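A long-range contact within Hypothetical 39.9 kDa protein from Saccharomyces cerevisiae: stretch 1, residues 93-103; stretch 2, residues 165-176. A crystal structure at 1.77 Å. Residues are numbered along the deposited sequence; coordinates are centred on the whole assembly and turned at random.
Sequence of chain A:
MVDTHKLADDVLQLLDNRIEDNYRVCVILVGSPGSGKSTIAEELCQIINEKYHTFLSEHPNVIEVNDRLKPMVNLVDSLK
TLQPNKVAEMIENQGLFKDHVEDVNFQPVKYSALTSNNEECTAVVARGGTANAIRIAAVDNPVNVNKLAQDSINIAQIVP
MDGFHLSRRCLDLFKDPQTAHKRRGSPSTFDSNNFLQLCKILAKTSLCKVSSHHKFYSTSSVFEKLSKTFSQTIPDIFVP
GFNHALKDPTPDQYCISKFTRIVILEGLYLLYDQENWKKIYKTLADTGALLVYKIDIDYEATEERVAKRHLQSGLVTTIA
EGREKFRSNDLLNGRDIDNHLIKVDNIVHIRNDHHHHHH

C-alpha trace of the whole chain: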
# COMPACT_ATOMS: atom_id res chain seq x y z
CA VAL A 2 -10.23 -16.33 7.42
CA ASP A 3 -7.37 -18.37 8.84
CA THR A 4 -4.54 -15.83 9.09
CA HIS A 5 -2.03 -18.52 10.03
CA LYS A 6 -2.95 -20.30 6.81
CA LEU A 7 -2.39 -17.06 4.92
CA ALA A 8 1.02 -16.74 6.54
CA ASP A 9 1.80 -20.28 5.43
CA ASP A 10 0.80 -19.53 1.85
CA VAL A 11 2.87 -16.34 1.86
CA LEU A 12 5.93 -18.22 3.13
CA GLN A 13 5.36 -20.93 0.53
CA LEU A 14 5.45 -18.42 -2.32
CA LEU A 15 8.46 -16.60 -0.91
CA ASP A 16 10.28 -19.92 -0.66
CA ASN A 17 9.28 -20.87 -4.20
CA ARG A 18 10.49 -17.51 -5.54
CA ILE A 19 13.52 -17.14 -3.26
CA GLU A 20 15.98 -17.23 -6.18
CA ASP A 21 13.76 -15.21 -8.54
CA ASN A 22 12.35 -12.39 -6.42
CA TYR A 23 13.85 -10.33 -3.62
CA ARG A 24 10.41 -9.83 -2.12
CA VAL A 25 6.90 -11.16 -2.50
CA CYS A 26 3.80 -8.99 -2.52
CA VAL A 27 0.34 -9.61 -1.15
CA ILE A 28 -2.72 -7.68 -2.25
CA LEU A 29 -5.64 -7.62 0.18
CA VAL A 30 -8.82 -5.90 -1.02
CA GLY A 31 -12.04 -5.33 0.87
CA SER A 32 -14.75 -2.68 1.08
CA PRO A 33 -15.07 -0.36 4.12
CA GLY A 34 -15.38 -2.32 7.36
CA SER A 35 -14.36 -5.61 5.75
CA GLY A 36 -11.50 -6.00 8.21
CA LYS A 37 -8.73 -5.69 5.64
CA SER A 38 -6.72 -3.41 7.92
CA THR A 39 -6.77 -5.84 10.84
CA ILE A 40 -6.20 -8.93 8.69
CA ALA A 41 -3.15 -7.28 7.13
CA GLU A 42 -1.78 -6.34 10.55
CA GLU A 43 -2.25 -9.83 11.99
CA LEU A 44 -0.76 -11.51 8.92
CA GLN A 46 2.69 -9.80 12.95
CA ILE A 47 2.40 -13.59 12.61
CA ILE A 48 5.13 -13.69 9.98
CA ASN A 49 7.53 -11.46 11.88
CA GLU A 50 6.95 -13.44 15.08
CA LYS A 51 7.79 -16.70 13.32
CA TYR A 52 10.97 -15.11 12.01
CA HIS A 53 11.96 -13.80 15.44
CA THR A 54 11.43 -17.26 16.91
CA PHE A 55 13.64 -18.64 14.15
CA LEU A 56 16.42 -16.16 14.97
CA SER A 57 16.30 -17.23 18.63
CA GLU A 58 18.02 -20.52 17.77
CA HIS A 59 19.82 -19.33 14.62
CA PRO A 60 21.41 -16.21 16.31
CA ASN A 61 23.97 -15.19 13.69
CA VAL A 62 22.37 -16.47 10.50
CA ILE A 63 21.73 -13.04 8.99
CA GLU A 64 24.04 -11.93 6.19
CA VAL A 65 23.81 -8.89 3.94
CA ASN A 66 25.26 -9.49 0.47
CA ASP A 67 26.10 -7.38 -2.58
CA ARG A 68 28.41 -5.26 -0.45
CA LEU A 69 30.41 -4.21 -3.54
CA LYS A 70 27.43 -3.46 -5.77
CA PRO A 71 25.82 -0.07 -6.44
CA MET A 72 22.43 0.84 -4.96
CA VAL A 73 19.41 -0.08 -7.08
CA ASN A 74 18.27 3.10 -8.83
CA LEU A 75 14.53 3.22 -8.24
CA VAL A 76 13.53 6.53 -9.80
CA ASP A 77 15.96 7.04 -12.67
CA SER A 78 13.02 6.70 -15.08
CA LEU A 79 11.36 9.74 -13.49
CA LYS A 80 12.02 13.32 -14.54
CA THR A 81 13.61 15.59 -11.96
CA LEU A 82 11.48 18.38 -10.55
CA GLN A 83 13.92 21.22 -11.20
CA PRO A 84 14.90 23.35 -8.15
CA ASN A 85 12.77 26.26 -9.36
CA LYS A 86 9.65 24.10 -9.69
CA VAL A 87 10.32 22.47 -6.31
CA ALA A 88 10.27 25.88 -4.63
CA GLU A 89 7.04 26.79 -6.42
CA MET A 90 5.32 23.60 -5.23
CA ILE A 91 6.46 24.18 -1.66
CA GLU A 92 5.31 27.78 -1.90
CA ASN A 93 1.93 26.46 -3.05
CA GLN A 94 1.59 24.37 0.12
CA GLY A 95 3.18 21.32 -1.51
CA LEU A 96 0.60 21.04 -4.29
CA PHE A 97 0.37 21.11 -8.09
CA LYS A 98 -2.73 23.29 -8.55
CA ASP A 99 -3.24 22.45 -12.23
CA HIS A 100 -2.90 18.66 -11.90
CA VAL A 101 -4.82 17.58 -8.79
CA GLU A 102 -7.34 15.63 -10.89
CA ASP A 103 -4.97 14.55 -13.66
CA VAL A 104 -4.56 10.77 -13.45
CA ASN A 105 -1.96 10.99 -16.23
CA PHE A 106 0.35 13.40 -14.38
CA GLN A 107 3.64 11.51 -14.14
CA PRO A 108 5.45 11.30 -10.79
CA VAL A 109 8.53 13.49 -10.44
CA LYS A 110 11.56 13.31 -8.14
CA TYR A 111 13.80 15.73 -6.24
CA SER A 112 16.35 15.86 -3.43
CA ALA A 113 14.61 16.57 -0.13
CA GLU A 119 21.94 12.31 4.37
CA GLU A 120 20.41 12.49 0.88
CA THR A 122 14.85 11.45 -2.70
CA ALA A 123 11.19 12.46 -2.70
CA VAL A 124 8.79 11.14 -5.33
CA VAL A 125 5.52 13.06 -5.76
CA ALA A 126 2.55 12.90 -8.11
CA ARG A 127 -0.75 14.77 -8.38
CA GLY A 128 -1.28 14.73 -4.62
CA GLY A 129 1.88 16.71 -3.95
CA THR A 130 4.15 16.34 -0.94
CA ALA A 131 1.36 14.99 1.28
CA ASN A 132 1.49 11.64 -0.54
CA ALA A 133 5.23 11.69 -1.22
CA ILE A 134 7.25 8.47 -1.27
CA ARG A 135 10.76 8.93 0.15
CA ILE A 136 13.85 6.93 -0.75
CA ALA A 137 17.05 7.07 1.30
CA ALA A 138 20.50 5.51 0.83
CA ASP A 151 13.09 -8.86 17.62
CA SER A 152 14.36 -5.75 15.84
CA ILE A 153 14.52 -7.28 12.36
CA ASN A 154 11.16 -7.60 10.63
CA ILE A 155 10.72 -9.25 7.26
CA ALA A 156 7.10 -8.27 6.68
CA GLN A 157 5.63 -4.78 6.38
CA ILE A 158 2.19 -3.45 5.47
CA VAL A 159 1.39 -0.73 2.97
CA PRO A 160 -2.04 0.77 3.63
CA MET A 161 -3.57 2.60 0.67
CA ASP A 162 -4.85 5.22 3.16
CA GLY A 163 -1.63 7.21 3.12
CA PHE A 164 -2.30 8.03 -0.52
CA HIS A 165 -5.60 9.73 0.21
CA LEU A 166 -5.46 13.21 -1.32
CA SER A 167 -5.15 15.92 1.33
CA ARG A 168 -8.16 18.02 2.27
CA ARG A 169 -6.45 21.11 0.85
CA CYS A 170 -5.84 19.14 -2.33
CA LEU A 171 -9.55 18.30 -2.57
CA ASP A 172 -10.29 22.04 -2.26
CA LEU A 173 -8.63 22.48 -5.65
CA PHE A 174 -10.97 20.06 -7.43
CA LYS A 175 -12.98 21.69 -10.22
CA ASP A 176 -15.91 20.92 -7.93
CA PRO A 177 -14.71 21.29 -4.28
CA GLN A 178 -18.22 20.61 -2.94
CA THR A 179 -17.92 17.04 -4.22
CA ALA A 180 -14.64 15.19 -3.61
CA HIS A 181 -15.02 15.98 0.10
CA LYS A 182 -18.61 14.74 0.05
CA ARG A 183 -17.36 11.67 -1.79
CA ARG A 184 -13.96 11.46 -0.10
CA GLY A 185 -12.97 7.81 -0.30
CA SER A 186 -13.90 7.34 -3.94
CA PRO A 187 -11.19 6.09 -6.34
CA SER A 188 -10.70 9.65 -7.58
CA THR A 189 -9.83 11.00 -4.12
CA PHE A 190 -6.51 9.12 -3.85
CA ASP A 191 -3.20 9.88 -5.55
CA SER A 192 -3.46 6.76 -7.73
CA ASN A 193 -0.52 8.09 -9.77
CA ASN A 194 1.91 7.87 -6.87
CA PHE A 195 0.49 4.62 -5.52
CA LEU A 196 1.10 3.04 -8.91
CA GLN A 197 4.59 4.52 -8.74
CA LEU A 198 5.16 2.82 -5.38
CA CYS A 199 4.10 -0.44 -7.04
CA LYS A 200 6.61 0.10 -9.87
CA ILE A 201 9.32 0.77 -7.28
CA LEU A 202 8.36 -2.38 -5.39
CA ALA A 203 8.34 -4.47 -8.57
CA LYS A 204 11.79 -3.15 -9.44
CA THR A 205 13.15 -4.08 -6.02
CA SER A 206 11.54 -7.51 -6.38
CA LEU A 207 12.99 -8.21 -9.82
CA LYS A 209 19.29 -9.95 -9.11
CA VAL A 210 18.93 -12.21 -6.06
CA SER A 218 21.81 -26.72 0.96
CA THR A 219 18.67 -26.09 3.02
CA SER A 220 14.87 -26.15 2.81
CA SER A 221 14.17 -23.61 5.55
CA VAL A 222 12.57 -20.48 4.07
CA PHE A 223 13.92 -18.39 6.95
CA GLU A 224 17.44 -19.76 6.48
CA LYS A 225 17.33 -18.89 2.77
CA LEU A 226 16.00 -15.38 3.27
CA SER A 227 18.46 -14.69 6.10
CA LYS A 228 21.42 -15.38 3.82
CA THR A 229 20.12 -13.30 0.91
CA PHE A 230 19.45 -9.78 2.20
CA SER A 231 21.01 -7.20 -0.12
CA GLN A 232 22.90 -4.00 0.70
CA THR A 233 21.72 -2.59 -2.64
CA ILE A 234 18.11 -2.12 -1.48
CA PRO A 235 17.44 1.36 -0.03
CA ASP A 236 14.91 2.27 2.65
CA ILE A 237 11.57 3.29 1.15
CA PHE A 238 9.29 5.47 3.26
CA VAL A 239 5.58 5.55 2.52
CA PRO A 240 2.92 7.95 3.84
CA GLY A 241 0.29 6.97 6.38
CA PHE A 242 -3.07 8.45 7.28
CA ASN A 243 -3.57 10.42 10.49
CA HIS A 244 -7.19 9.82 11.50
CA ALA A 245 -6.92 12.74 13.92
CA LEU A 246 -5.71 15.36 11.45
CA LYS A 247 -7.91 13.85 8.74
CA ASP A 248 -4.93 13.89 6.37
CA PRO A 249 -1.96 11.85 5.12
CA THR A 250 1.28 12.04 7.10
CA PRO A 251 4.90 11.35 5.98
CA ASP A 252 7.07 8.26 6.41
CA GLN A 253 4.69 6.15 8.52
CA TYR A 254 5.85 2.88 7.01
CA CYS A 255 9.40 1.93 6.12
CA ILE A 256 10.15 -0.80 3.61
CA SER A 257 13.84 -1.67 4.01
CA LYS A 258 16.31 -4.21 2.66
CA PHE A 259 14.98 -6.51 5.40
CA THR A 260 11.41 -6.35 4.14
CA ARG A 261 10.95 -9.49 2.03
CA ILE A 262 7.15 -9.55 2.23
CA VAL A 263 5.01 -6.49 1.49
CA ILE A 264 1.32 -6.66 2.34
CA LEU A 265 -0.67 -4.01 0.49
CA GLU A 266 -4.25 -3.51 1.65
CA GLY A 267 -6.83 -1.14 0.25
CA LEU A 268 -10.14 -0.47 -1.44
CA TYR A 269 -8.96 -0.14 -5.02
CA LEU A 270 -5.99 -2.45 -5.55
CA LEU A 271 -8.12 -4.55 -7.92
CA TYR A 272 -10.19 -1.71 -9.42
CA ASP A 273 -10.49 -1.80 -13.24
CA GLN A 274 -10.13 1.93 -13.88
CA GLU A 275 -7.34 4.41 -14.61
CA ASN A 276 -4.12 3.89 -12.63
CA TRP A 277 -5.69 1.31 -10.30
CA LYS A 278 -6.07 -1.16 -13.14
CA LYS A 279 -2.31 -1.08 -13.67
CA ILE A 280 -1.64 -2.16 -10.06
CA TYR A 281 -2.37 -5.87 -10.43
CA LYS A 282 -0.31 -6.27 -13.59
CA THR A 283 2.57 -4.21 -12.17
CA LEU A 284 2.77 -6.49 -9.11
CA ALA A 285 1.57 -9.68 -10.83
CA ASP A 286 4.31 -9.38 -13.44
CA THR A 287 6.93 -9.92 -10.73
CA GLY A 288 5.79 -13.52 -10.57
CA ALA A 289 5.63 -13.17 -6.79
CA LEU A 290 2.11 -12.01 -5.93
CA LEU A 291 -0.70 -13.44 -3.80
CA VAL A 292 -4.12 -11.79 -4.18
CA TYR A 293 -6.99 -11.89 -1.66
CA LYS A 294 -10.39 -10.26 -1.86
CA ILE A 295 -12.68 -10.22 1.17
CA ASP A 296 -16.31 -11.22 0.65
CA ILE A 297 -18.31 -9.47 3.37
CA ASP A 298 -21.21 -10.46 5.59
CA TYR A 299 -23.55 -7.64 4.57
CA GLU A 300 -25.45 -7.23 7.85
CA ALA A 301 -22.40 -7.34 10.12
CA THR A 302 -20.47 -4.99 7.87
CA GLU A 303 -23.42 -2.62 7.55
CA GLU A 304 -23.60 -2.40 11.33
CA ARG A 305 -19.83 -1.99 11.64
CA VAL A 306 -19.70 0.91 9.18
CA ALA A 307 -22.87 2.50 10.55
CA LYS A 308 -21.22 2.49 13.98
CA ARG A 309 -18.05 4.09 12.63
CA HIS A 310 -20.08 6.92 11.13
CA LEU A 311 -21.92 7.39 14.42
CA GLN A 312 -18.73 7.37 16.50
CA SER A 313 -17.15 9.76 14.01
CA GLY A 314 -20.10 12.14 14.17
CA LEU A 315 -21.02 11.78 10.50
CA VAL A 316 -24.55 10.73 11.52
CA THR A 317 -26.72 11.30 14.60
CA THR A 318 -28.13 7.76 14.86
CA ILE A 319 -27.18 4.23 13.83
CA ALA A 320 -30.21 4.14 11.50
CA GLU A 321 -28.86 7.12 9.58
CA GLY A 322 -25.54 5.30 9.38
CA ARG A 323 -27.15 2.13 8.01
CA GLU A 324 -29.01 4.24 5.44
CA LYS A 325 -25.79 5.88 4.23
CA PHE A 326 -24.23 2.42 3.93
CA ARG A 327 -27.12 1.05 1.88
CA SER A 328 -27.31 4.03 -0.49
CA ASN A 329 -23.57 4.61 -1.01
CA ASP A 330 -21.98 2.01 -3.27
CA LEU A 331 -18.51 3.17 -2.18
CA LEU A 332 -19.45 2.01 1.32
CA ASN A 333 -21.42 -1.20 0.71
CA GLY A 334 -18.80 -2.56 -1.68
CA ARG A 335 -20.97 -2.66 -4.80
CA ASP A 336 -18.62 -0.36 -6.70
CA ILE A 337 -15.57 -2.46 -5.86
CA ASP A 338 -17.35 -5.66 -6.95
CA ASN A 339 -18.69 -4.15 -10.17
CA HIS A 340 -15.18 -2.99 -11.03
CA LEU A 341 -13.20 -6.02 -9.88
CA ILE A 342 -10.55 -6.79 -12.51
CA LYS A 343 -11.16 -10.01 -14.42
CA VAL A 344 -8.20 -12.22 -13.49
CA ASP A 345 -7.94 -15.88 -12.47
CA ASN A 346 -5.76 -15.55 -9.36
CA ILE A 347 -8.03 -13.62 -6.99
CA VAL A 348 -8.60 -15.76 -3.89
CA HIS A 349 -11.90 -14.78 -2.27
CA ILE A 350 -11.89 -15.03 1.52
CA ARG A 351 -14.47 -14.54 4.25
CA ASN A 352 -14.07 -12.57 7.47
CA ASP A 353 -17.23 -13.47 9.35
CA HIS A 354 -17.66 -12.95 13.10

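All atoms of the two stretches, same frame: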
# COMPACT_ATOMS: atom_id res chain seq x y z
N ASN A 93 3.36 26.71 -2.86
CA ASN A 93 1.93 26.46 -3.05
C ASN A 93 1.42 25.37 -2.12
O ASN A 93 0.56 24.56 -2.49
CB ASN A 93 1.63 26.09 -4.51
CG ASN A 93 1.94 27.22 -5.47
OD1 ASN A 93 1.57 28.36 -5.24
ND2 ASN A 93 2.62 26.89 -6.57
N GLN A 94 1.97 25.34 -0.91
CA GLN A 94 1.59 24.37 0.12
C GLN A 94 1.83 22.91 -0.26
O GLN A 94 1.12 22.02 0.20
CB GLN A 94 0.12 24.57 0.50
CG GLN A 94 -0.28 26.03 0.72
CD GLN A 94 0.68 26.77 1.64
OE1 GLN A 94 1.30 27.75 1.23
NE2 GLN A 94 0.80 26.30 2.87
N GLY A 95 2.84 22.67 -1.10
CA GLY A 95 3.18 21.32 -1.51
C GLY A 95 2.21 20.70 -2.49
O GLY A 95 2.05 19.47 -2.51
N LEU A 96 1.57 21.53 -3.31
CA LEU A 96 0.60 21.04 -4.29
C LEU A 96 0.87 21.51 -5.71
O LEU A 96 1.60 22.48 -5.94
CB LEU A 96 -0.80 21.47 -3.87
CG LEU A 96 -1.39 20.80 -2.62
CD1 LEU A 96 -2.69 21.47 -2.24
CD2 LEU A 96 -1.62 19.33 -2.89
N PHE A 97 0.27 20.80 -6.66
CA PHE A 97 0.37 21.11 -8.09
C PHE A 97 -1.06 21.50 -8.47
O PHE A 97 -1.85 20.67 -8.93
CB PHE A 97 0.79 19.88 -8.90
CG PHE A 97 2.19 19.40 -8.60
CD1 PHE A 97 3.29 20.20 -8.90
CD2 PHE A 97 2.40 18.15 -8.05
CE1 PHE A 97 4.59 19.75 -8.65
CE2 PHE A 97 3.69 17.69 -7.79
CZ PHE A 97 4.79 18.49 -8.09
N LYS A 98 -1.39 22.77 -8.27
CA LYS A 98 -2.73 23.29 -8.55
C LYS A 98 -3.41 22.82 -9.84
O LYS A 98 -4.58 22.44 -9.82
CB LYS A 98 -2.72 24.82 -8.52
CG LYS A 98 -4.10 25.46 -8.62
CD LYS A 98 -4.01 26.97 -8.54
CE LYS A 98 -5.40 27.60 -8.51
NZ LYS A 98 -6.23 27.21 -9.68
N ASP A 99 -2.67 22.83 -10.94
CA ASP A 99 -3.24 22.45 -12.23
C ASP A 99 -3.28 20.95 -12.56
O ASP A 99 -3.66 20.58 -13.67
CB ASP A 99 -2.50 23.17 -13.36
CG ASP A 99 -2.53 24.68 -13.20
OD1 ASP A 99 -3.61 25.23 -12.90
OD2 ASP A 99 -1.47 25.32 -13.39
N HIS A 100 -2.91 20.09 -11.62
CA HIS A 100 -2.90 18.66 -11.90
C HIS A 100 -3.52 17.77 -10.83
O HIS A 100 -3.40 16.55 -10.90
CB HIS A 100 -1.46 18.20 -12.15
CG HIS A 100 -0.82 18.84 -13.34
ND1 HIS A 100 -1.18 18.52 -14.63
CD2 HIS A 100 0.15 19.78 -13.44
CE1 HIS A 100 -0.46 19.24 -15.48
NE2 HIS A 100 0.35 20.01 -14.78
N VAL A 101 -4.21 18.36 -9.86
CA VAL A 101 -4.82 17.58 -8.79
C VAL A 101 -5.81 16.49 -9.21
O VAL A 101 -6.03 15.54 -8.47
CB VAL A 101 -5.52 18.51 -7.76
CG1 VAL A 101 -4.49 19.40 -7.10
CG2 VAL A 101 -6.59 19.35 -8.46
N GLU A 102 -6.39 16.63 -10.40
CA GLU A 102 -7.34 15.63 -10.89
C GLU A 102 -6.84 14.93 -12.15
O GLU A 102 -7.59 14.21 -12.81
CB GLU A 102 -8.70 16.29 -11.18
CG GLU A 102 -9.32 17.00 -9.98
CD GLU A 102 -10.66 17.63 -10.31
OE1 GLU A 102 -11.65 16.88 -10.48
OE2 GLU A 102 -10.73 18.87 -10.41
N ASP A 103 -5.57 15.14 -12.47
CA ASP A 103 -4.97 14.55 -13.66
C ASP A 103 -4.33 13.18 -13.38
O ASP A 103 -3.21 13.10 -12.89
CB ASP A 103 -3.92 15.51 -14.22
CG ASP A 103 -3.26 15.01 -15.48
OD1 ASP A 103 -3.67 13.95 -16.00
OD2 ASP A 103 -2.33 15.69 -15.97
N HIS A 165 -4.37 8.96 0.30
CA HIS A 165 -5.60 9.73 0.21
C HIS A 165 -5.16 11.16 -0.08
O HIS A 165 -4.22 11.66 0.54
CB HIS A 165 -6.35 9.66 1.55
CG HIS A 165 -7.81 9.94 1.43
ND1 HIS A 165 -8.70 9.04 0.89
CD2 HIS A 165 -8.54 11.03 1.78
CE1 HIS A 165 -9.92 9.56 0.90
NE2 HIS A 165 -9.85 10.76 1.44
N LEU A 166 -5.83 11.83 -1.01
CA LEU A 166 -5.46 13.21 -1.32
C LEU A 166 -5.77 14.05 -0.09
O LEU A 166 -6.74 13.78 0.63
CB LEU A 166 -6.25 13.71 -2.53
CG LEU A 166 -5.89 13.00 -3.84
CD1 LEU A 166 -6.83 13.44 -4.95
CD2 LEU A 166 -4.44 13.32 -4.19
N SER A 167 -4.95 15.06 0.17
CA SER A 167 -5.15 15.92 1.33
C SER A 167 -6.42 16.74 1.17
O SER A 167 -6.92 16.95 0.06
CB SER A 167 -3.97 16.87 1.52
OG SER A 167 -3.91 17.83 0.47
N ARG A 168 -6.95 17.22 2.29
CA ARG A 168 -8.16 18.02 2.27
C ARG A 168 -7.94 19.30 1.47
O ARG A 168 -8.83 19.74 0.75
CB ARG A 168 -8.59 18.34 3.70
CG ARG A 168 -9.03 17.11 4.49
CD ARG A 168 -9.40 17.47 5.93
NE ARG A 168 -8.30 18.15 6.61
CZ ARG A 168 -8.40 19.36 7.15
NH1 ARG A 168 -7.35 19.91 7.75
NH2 ARG A 168 -9.55 20.03 7.09
N ARG A 169 -6.75 19.89 1.59
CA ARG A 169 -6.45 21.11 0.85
C ARG A 169 -6.35 20.80 -0.64
O ARG A 169 -6.62 21.64 -1.49
CB ARG A 169 -5.15 21.75 1.33
CG ARG A 169 -4.77 23.01 0.56
CD ARG A 169 -3.57 23.74 1.16
NE ARG A 169 -3.88 24.39 2.43
CZ ARG A 169 -3.90 23.78 3.61
NH1 ARG A 169 -3.63 22.48 3.70
NH2 ARG A 169 -4.20 24.46 4.71
N CYS A 170 -5.96 19.57 -0.95
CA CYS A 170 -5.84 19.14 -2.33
C CYS A 170 -7.26 19.03 -2.91
O CYS A 170 -7.53 19.46 -4.03
CB CYS A 170 -5.13 17.79 -2.40
SG CYS A 170 -4.59 17.29 -4.04
N LEU A 171 -8.17 18.47 -2.13
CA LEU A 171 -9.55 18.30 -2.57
C LEU A 171 -10.22 19.66 -2.78
O LEU A 171 -11.19 19.76 -3.55
CB LEU A 171 -10.33 17.47 -1.55
CG LEU A 171 -9.84 16.03 -1.33
CD1 LEU A 171 -10.73 15.36 -0.30
CD2 LEU A 171 -9.86 15.25 -2.64
N ASP A 172 -9.72 20.70 -2.12
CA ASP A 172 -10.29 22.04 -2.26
C ASP A 172 -9.97 22.63 -3.63
O ASP A 172 -10.57 23.63 -4.04
CB ASP A 172 -9.73 22.99 -1.19
CG ASP A 172 -10.15 22.60 0.21
OD1 ASP A 172 -11.34 22.27 0.40
OD2 ASP A 172 -9.30 22.64 1.12
N LEU A 173 -9.03 22.01 -4.33
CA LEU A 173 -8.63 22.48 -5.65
C LEU A 173 -9.38 21.78 -6.77
O LEU A 173 -9.22 22.13 -7.94
CB LEU A 173 -7.13 22.29 -5.83
CG LEU A 173 -6.25 23.05 -4.83
CD1 LEU A 173 -4.79 22.66 -5.03
CD2 LEU A 173 -6.44 24.55 -5.02
N PHE A 174 -10.19 20.79 -6.43
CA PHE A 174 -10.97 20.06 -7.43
C PHE A 174 -11.87 21.05 -8.16
O PHE A 174 -12.34 22.03 -7.56
CB PHE A 174 -11.82 18.98 -6.77
CG PHE A 174 -11.18 17.62 -6.76
CD1 PHE A 174 -9.86 17.46 -6.34
CD2 PHE A 174 -11.89 16.50 -7.16
CE1 PHE A 174 -9.27 16.19 -6.31
CE2 PHE A 174 -11.31 15.23 -7.14
CZ PHE A 174 -10.00 15.08 -6.71
N LYS A 175 -12.12 20.81 -9.44
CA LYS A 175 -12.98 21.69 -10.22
C LYS A 175 -14.31 21.88 -9.50
O LYS A 175 -14.98 22.89 -9.66
CB LYS A 175 -13.21 21.11 -11.62
CG LYS A 175 -13.97 22.04 -12.56
CD LYS A 175 -13.21 23.35 -12.77
CE LYS A 175 -14.02 24.32 -13.62
NZ LYS A 175 -13.31 25.62 -13.80
N ASP A 176 -14.67 20.88 -8.69
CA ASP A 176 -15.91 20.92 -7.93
C ASP A 176 -15.61 20.53 -6.48
O ASP A 176 -15.85 19.40 -6.06
CB ASP A 176 -16.93 19.96 -8.53
CG ASP A 176 -18.29 20.07 -7.87
OD1 ASP A 176 -18.86 21.18 -7.88
OD2 ASP A 176 -18.79 19.05 -7.35
O HOH W 1 -14.17 18.04 -9.73
O HOH W 2 -8.96 20.84 -10.44

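The contact between residues 93-103 and 165-176 is a small apolar packing of leucine, valine, cysteine and phenylalanine side chains, closed at one end by Glu102, which supplies the one direct hydrogen bond between the stretches. Stretch 1 has no regular secondary structure, and it lies against a short helix and the type I turn from Leu171 to Phe174. The helix start is capped by Ser167, whose OG accepts from Cys170 N at 3.0 Å.

Leu96 and Val101 both point toward stretch 2 and converge on the same two residues. Leu96 CD2 lies 3.8 Å from Cys170 SG, and Val101 CG1 approaches that sulfur to 3.7 Å. Leu173 touches both: its CD1 is 3.7 Å from Leu96 CD1 and 3.9 Å from Val101 CG1. That methyl also reaches the backbone of Lys98, with Leu173 CD1 4.1 Å from Lys98 CA. Val101 CG2 also lies 4.3 Å from Phe174 CD1. Toward the solvent, the aliphatic part of Arg169 continues the packing, its CG 3.8 Å from Leu96 CD1 and its CD 3.8 Å from Gln94 CB.

At the other end, Glu102 lies across Phe174. Its CG sits 3.5 Å from the centroid of the Phe174 ring and only 4° off the ring normal, a CH-pi contact directly over the face. With chi2 near 180° and chi3 at 72°, the carboxylate carbon remains over the same face while OE2 reaches beyond the ring to the backbone, where Lys175 N donates to Glu102 OE2 at 2.6 Å with a nearly straight angle of 165°. The bond is therefore short and well directed. Two waters extend this link. One donates to both Glu102 OE2 (2.6 Å from the water O) and Leu173 O (2.8 Å); the other donates to Glu102 OE1 (2.9 Å from its O) and accepts a weak bond from Asp176 N (3.1 Å).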